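Local coordinates for hemolysin-related protein (Vibrio cholerae serotype O1, PDB 6MLT) that is a secreted, calcium-binding protein of the biofilm matrix that probably binds carbohydrate through its lectin domain and is thought to take part in biofilm adhesion, at residues P26-V38 / V540-V554. Sequence-based numbering, arbitrary orientation.
Sequences PESNQVMAAPIVV and VANDYDRESQVNHGV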
loop_
_atom_site.group_PDB
_atom_site.type_symbol
_atom_site.label_atom_id
_atom_site.label_comp_id
_atom_site.label_asym_id
_atom_site.label_seq_id
_atom_site.Cartn_x
_atom_site.Cartn_y
_atom_site.Cartn_z
ATOM N N PRO A 26 23.738 17.920 -24.511
ATOM C CA PRO A 26 23.481 18.966 -23.508
ATOM C C PRO A 26 22.122 19.622 -23.662
ATOM O O PRO A 26 21.579 20.129 -22.673
ATOM C CB PRO A 26 24.627 19.967 -23.736
ATOM C CG PRO A 26 25.145 19.678 -25.097
ATOM C CD PRO A 26 24.937 18.203 -25.316
ATOM N N GLU A 27 21.550 19.623 -24.868
ATOM C CA GLU A 27 20.241 20.232 -25.073
ATOM C C GLU A 27 19.115 19.437 -24.421
ATOM O O GLU A 27 18.031 19.989 -24.209
ATOM C CB GLU A 27 19.955 20.383 -26.567
ATOM C CG GLU A 27 19.515 19.101 -27.291
ATOM C CD GLU A 27 20.644 18.081 -27.471
ATOM O OE1 GLU A 27 21.816 18.398 -27.164
ATOM O OE2 GLU A 27 20.349 16.953 -27.924
ATOM N N SER A 28 19.334 18.156 -24.123
ATOM C CA SER A 28 18.297 17.293 -23.553
ATOM C C SER A 28 18.443 17.356 -22.041
ATOM O O SER A 28 19.114 16.528 -21.425
ATOM C CB SER A 28 18.433 15.868 -24.076
ATOM O OG SER A 28 17.431 15.022 -23.538
ATOM N N ASN A 29 17.816 18.363 -21.428
ATOM C CA ASN A 29 18.050 18.612 -20.010
ATOM C C ASN A 29 16.772 18.959 -19.250
ATOM O O ASN A 29 16.855 19.486 -18.135
ATOM C CB ASN A 29 19.069 19.743 -19.836
ATOM C CG ASN A 29 18.625 21.021 -20.501
ATOM O OD1 ASN A 29 17.503 21.117 -20.994
ATOM N ND2 ASN A 29 19.500 22.014 -20.513
ATOM N N GLN A 30 15.604 18.683 -19.823
ATOM C CA GLN A 30 14.312 18.899 -19.178
ATOM C C GLN A 30 13.763 17.560 -18.708
ATOM O O GLN A 30 13.944 16.542 -19.382
ATOM C CB GLN A 30 13.315 19.536 -20.151
ATOM C CG GLN A 30 13.818 20.773 -20.888
ATOM C CD GLN A 30 13.842 22.006 -20.004
ATOM O OE1 GLN A 30 12.865 22.314 -19.324
ATOM N NE2 GLN A 30 14.963 22.716 -20.007
ATOM N N VAL A 31 13.082 17.555 -17.563
ATOM C CA VAL A 31 12.504 16.323 -17.028
ATOM C C VAL A 31 11.086 16.609 -16.553
ATOM O O VAL A 31 10.840 17.607 -15.865
ATOM C CB VAL A 31 13.360 15.734 -15.890
ATOM C CG1 VAL A 31 12.832 14.376 -15.478
ATOM C CG2 VAL A 31 14.815 15.615 -16.329
ATOM N N MET A 32 10.145 15.734 -16.930
ATOM C CA MET A 32 8.748 15.917 -16.546
ATOM C C MET A 32 8.060 14.578 -16.286
ATOM O O MET A 32 6.838 14.469 -16.437
ATOM C CB MET A 32 8.005 16.730 -17.627
ATOM C CG MET A 32 6.667 17.317 -17.167
ATOM S SD MET A 32 6.212 18.831 -18.061
ATOM C CE MET A 32 6.312 18.273 -19.769
ATOM N N ALA A 33 8.822 13.562 -15.884
ATOM C CA ALA A 33 8.279 12.277 -15.472
ATOM C C ALA A 33 8.890 11.897 -14.132
ATOM O O ALA A 33 10.029 12.263 -13.825
ATOM C CB ALA A 33 8.552 11.177 -16.508
ATOM N N ALA A 34 8.116 11.173 -13.335
ATOM C CA ALA A 34 8.517 10.898 -11.963
ATOM C C ALA A 34 9.836 10.124 -11.942
ATOM O O ALA A 34 10.058 9.247 -12.786
ATOM C CB ALA A 34 7.429 10.107 -11.234
ATOM N N PRO A 35 10.720 10.408 -10.992
ATOM C CA PRO A 35 11.998 9.695 -10.927
ATOM C C PRO A 35 11.825 8.294 -10.358
ATOM O O PRO A 35 10.894 8.008 -9.607
ATOM C CB PRO A 35 12.839 10.567 -9.993
ATOM C CG PRO A 35 11.820 11.173 -9.068
ATOM C CD PRO A 35 10.558 11.349 -9.872
ATOM N N ILE A 36 12.767 7.430 -10.727
ATOM C CA ILE A 36 12.844 6.045 -10.278
ATOM C C ILE A 36 14.141 5.879 -9.504
ATOM O O ILE A 36 15.154 6.484 -9.864
ATOM C CB ILE A 36 12.803 5.080 -11.487
ATOM C CG1 ILE A 36 11.458 5.178 -12.216
ATOM C CG2 ILE A 36 13.121 3.662 -11.080
ATOM C CD1 ILE A 36 10.273 4.945 -11.360
ATOM N N VAL A 37 14.121 5.043 -8.465
ATOM C CA VAL A 37 15.252 4.900 -7.549
ATOM C C VAL A 37 15.595 3.424 -7.404
ATOM O O VAL A 37 14.790 2.645 -6.881
ATOM C CB VAL A 37 14.961 5.513 -6.170
ATOM C CG1 VAL A 37 16.143 5.296 -5.217
ATOM C CG2 VAL A 37 14.658 6.997 -6.303
ATOM N N VAL A 38 16.800 3.051 -7.841
ATOM C CA VAL A 38 17.295 1.681 -7.775
ATOM C C VAL A 38 18.821 1.721 -7.741
ATOM O O VAL A 38 19.444 2.714 -8.128
ATOM C CB VAL A 38 16.824 0.830 -8.977
ATOM C CG1 VAL A 38 15.335 0.500 -8.871
ATOM C CG2 VAL A 38 17.130 1.552 -10.295
ATOM N N VAL A 540 11.884 16.440 -10.089
ATOM C CA VAL A 540 12.289 16.761 -11.452
ATOM C C VAL A 540 11.731 18.127 -11.823
ATOM O O VAL A 540 10.724 18.580 -11.270
ATOM C CB VAL A 540 11.827 15.667 -12.438
ATOM C CG1 VAL A 540 12.351 14.312 -11.990
ATOM C CG2 VAL A 540 10.302 15.646 -12.550
ATOM N N ALA A 541 12.401 18.790 -12.762
ATOM C CA ALA A 541 12.062 20.160 -13.105
ATOM C C ALA A 541 12.284 20.403 -14.588
ATOM O O ALA A 541 13.110 19.746 -15.236
ATOM C CB ALA A 541 12.887 21.165 -12.294
ATOM N N ASN A 542 11.537 21.372 -15.111
ATOM C CA ASN A 542 11.689 21.829 -16.480
ATOM C C ASN A 542 11.293 23.294 -16.529
ATOM O O ASN A 542 10.485 23.760 -15.717
ATOM C CB ASN A 542 10.841 20.996 -17.444
ATOM C CG ASN A 542 9.389 20.943 -17.027
ATOM O OD1 ASN A 542 8.613 21.853 -17.329
ATOM N ND2 ASN A 542 9.014 19.882 -16.319
ATOM N N ASP A 543 11.860 24.016 -17.496
ATOM C CA ASP A 543 11.652 25.455 -17.582
ATOM C C ASP A 543 11.430 25.915 -19.017
ATOM O O ASP A 543 11.681 27.082 -19.340
ATOM C CB ASP A 543 12.832 26.218 -16.963
ATOM C CG ASP A 543 14.169 25.854 -17.585
ATOM O OD1 ASP A 543 14.187 25.154 -18.620
ATOM O OD2 ASP A 543 15.210 26.279 -17.028
ATOM N N TYR A 544 10.935 25.023 -19.880
ATOM C CA TYR A 544 10.694 25.387 -21.272
ATOM C C TYR A 544 9.520 26.352 -21.407
ATOM O O TYR A 544 9.460 27.107 -22.378
ATOM C CB TYR A 544 10.430 24.132 -22.119
ATOM C CG TYR A 544 9.154 23.415 -21.732
ATOM C CD1 TYR A 544 7.923 23.790 -22.269
ATOM C CD2 TYR A 544 9.175 22.374 -20.814
ATOM C CE1 TYR A 544 6.757 23.144 -21.903
ATOM C CE2 TYR A 544 8.019 21.728 -20.442
ATOM C CZ TYR A 544 6.809 22.117 -20.988
ATOM O OH TYR A 544 5.648 21.475 -20.608
ATOM N N ASP A 545 8.580 26.340 -20.462
ATOM C CA ASP A 545 7.358 27.132 -20.563
ATOM C C ASP A 545 7.497 28.435 -19.783
ATOM O O ASP A 545 7.973 28.443 -18.643
ATOM C CB ASP A 545 6.157 26.335 -20.043
ATOM C CG ASP A 545 4.825 27.022 -20.315
ATOM O OD1 ASP A 545 4.561 28.089 -19.725
ATOM O OD2 ASP A 545 4.038 26.489 -21.128
ATOM N N ARG A 546 7.054 29.534 -20.399
ATOM C CA ARG A 546 7.220 30.853 -19.794
ATOM C C ARG A 546 6.519 30.962 -18.447
ATOM O O ARG A 546 6.952 31.736 -17.588
ATOM C CB ARG A 546 6.695 31.934 -20.742
ATOM N N GLU A 547 5.439 30.212 -18.243
ATOM C CA GLU A 547 4.710 30.238 -16.981
ATOM C C GLU A 547 5.283 29.290 -15.935
ATOM O O GLU A 547 4.709 29.172 -14.845
ATOM C CB GLU A 547 3.233 29.907 -17.220
ATOM C CG GLU A 547 2.502 30.950 -18.059
ATOM C CD GLU A 547 1.011 30.685 -18.152
ATOM O OE1 GLU A 547 0.611 29.504 -18.117
ATOM O OE2 GLU A 547 0.239 31.663 -18.256
ATOM N N SER A 548 6.395 28.609 -16.228
ATOM C CA SER A 548 7.007 27.707 -15.254
ATOM C C SER A 548 8.508 27.658 -15.553
ATOM O O SER A 548 9.079 26.642 -15.949
ATOM C CB SER A 548 6.368 26.316 -15.285
ATOM O OG SER A 548 6.279 25.802 -16.602
ATOM N N GLN A 549 9.177 28.789 -15.329
ATOM C CA GLN A 549 10.561 28.987 -15.754
ATOM C C GLN A 549 11.419 29.295 -14.529
ATOM O O GLN A 549 11.770 30.447 -14.273
ATOM C CB GLN A 549 10.614 30.114 -16.797
ATOM C CG GLN A 549 11.788 30.028 -17.748
ATOM C CD GLN A 549 11.477 30.648 -19.094
ATOM O OE1 GLN A 549 11.306 31.859 -19.201
ATOM N NE2 GLN A 549 11.386 29.815 -20.131
ATOM N N VAL A 550 11.756 28.252 -13.769
ATOM C CA VAL A 550 12.597 28.405 -12.586
ATOM C C VAL A 550 13.877 27.599 -12.763
ATOM O O VAL A 550 14.984 28.134 -12.630
ATOM C CB VAL A 550 11.864 27.960 -11.310
ATOM C CG1 VAL A 550 12.810 28.009 -10.098
ATOM C CG2 VAL A 550 10.641 28.831 -11.069
ATOM N N ASN A 551 13.734 26.305 -13.043
ATOM C CA ASN A 551 14.884 25.414 -13.101
ATOM C C ASN A 551 14.561 24.234 -14.006
ATOM O O ASN A 551 13.430 24.074 -14.476
ATOM C CB ASN A 551 15.292 24.954 -11.693
ATOM C CG ASN A 551 14.177 24.210 -10.961
ATOM O OD1 ASN A 551 12.996 24.467 -11.174
ATOM N ND2 ASN A 551 14.558 23.286 -10.089
ATOM N N HIS A 552 15.582 23.421 -14.276
ATOM C CA HIS A 552 15.417 22.232 -15.097
ATOM C C HIS A 552 16.407 21.166 -14.652
ATOM O O HIS A 552 17.534 21.475 -14.267
ATOM C CB HIS A 552 15.607 22.536 -16.591
ATOM C CG HIS A 552 16.974 23.053 -16.939
ATOM N ND1 HIS A 552 17.260 24.399 -17.032
ATOM C CD2 HIS A 552 18.120 22.403 -17.256
ATOM C CE1 HIS A 552 18.527 24.555 -17.379
ATOM N NE2 HIS A 552 19.072 23.359 -17.516
ATOM N N GLY A 553 15.969 19.907 -14.711
ATOM C CA GLY A 553 16.812 18.759 -14.427
ATOM C C GLY A 553 16.277 17.963 -13.252
ATOM O O GLY A 553 15.073 17.693 -13.161
ATOM N N VAL A 554 17.182 17.593 -12.353
ATOM C CA VAL A 554 16.864 16.780 -11.180
ATOM C C VAL A 554 17.484 17.456 -9.968
ATOM O O VAL A 554 18.676 17.788 -9.982
ATOM C CB VAL A 554 17.385 15.336 -11.322
ATOM C CG1 VAL A 554 17.034 14.511 -10.081
ATOM C CG2 VAL A 554 16.817 14.681 -12.573
#
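Two neighbouring antiparallel sheets of the beta-propeller meet where Asn-29 and Gln-30 form a classic beta bulge opposite Phe-62, and the amide of Gln-30 reaches the long hairpin loop joining strands 536-541 and 553-559. A glutamine suits this buried place because its amide can both accept and donate: OE1 takes the backbone N-H of Asp-543 at 2.7 Å, in the carbonyl plane of the glutamine amide, while NE2 donates to OD1 of Asp-543 at 2.9 Å. The bend at chi2 (-76°) turns the amide onto this residue. OD2 of Asp-543 accepts from ND1 of His-552 at 2.8 Å, from above the carboxylate plane, which helps to set the turn of the imidazole. Strand 13-19 pairs with 553-559, so one blade is built from both ends of the chain, the ring closure known from beta-propellers; the contact joins it to the sheet holding 28-30 and 36-38 against 56-63. Between them, Val-31 N donates to Ala-541 O, which accepts Gly-553 N from the opposite face of its plane. Val-31 O accepts from ND2 of Asn-542 in a nearly straight bond of 3.0 Å (171°), while OD1 of Asn-542 is held by Gly-518 N. CG1 of Val-31 presses on CB of Val-540 at a tight 3.5 Å, beta-branched valines suiting this buried apolar packing. The unbranched chain of Met-32 sets SD at the edge of the Tyr-544 ring, a Met-aromatic contact.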